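PDB 5K9F: NIPSNAP domain protein, which is of unknown function but belongs to the NipSnap family, probably has the dimeric alpha-beta barrel fold and binds oxamic acid in a pocket. Local coordinates for residues 33-36 with 37-41. Numbering follows the deposited sequence.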
loop_
_atom_site.group_PDB
_atom_site.type_symbol
_atom_site.label_atom_id
_atom_site.label_comp_id
_atom_site.label_asym_id
_atom_site.label_seq_id
_atom_site.Cartn_x
_atom_site.Cartn_y
_atom_site.Cartn_z
ATOM N N GLU A 33 -22.176 -13.674 22.166
ATOM C CA GLU A 33 -22.833 -12.434 22.567
ATOM C C GLU A 33 -23.260 -11.523 21.422
ATOM O O GLU A 33 -24.074 -10.622 21.663
ATOM C CB GLU A 33 -21.921 -11.624 23.502
ATOM C CG GLU A 33 -21.435 -12.390 24.722
ATOM C CD GLU A 33 -20.714 -11.501 25.721
ATOM O OE1 GLU A 33 -20.627 -10.280 25.475
ATOM O OE2 GLU A 33 -20.235 -12.023 26.752
ATOM N N GLY A 34 -22.755 -11.713 20.203
ATOM C CA GLY A 34 -23.025 -10.781 19.120
ATOM C C GLY A 34 -23.714 -11.357 17.894
ATOM O O GLY A 34 -24.460 -10.647 17.212
ATOM N N LEU A 35 -23.472 -12.641 17.608
ATOM C CA LEU A 35 -23.945 -13.240 16.360
ATOM C C LEU A 35 -25.468 -13.192 16.235
ATOM O O LEU A 35 -26.002 -12.765 15.204
ATOM C CB LEU A 35 -23.453 -14.687 16.265
ATOM C CG LEU A 35 -24.035 -15.519 15.125
ATOM C CD1 LEU A 35 -23.679 -14.924 13.762
ATOM C CD2 LEU A 35 -23.548 -16.955 15.236
ATOM N N ALA A 36 -26.190 -13.652 17.261
ATOM C CA ALA A 36 -27.642 -13.716 17.138
ATOM C C ALA A 36 -28.235 -12.331 16.925
ATOM O O ALA A 36 -29.141 -12.158 16.105
ATOM C CB ALA A 36 -28.254 -14.383 18.372
ATOM N N ILE A 37 -27.708 -11.329 17.630
ATOM C CA ILE A 37 -28.208 -9.963 17.482
ATOM C C ILE A 37 -27.892 -9.424 16.094
ATOM O O ILE A 37 -28.770 -8.884 15.406
ATOM C CB ILE A 37 -27.616 -9.058 18.576
ATOM C CG1 ILE A 37 -28.023 -9.550 19.966
ATOM C CG2 ILE A 37 -28.051 -7.614 18.368
ATOM C CD1 ILE A 37 -27.180 -8.954 21.062
ATOM N N GLN A 38 -26.631 -9.560 15.665
ATOM C CA GLN A 38 -26.207 -8.978 14.395
ATOM C C GLN A 38 -26.873 -9.672 13.213
ATOM O O GLN A 38 -27.364 -9.010 12.292
ATOM C CB GLN A 38 -24.688 -9.038 14.256
ATOM C CG GLN A 38 -24.241 -8.374 12.954
ATOM C CD GLN A 38 -22.742 -8.170 12.866
ATOM O OE1 GLN A 38 -21.950 -9.053 13.213
ATOM N NE2 GLN A 38 -22.337 -6.981 12.412
ATOM N N ALA A 39 -26.889 -11.009 13.211
ATOM C CA ALA A 39 -27.551 -11.726 12.128
ATOM C C ALA A 39 -29.048 -11.456 12.134
ATOM O O ALA A 39 -29.676 -11.371 11.072
ATOM C CB ALA A 39 -27.276 -13.224 12.240
ATOM N N GLY A 40 -29.639 -11.314 13.321
ATOM C CA GLY A 40 -31.056 -11.006 13.388
ATOM C C GLY A 40 -31.386 -9.664 12.763
ATOM O O GLY A 40 -32.403 -9.517 12.084
ATOM N N ALA A 41 -30.521 -8.674 12.968
ATOM C CA ALA A 41 -30.774 -7.339 12.439
ATOM C C ALA A 41 -30.436 -7.241 10.957
ATOM O O ALA A 41 -31.186 -6.630 10.183
ATOM C CB ALA A 41 -29.963 -6.304 13.220
#
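I37 reaches back over the start of helix 35-42 to the backbone of E33 and G34. Its CB lies 3.8 Å from G34 O, close also to A36 C. CG1, anti to the carbonyl carbon (chi1 -61°), turns to the side of its own backbone N and passes A36 C at 4.1 Å; the extended chain then carries CD1 to 3.6 Å from E33 O. CG2 lies anti to the backbone N. The methyl CD1 thus sits against the last carbonyl of helix 23-33, while the same side chain also packs on Q83 and W84 of helix 82-91 and L78 of helix 68-79.

G34 is the junction between helices 23-33 and 35-42, where the first ends and the second is N-capped. Its carbonyl accepts Q38 N at 2.9 Å, and the next one, L35 O, takes A39 N at 2.8 Å. The third bond, G40 N to A36 O at 3.0 Å, is more bent, with the donor 37° above the carbonyl plane. Beside these bonds the apolar contact is modest, L35 CD1 standing 4.3 Å from A39 CB; L35 also packs on F108 of the second subunit.

Q38 CB lies 3.4 Å from G34 O, and CG, anti to the backbone N (chi1 -178°), leads an extended chain away into the pocket. There OE1 is hydrogen-bonded to Y30 OH, and the side chain lies near the bound oxamic acid. Main-chain bonds thus account for the helix start, while the Q38 bond to Y30 is consistent with a second-shell role, holding the amide in one orientation.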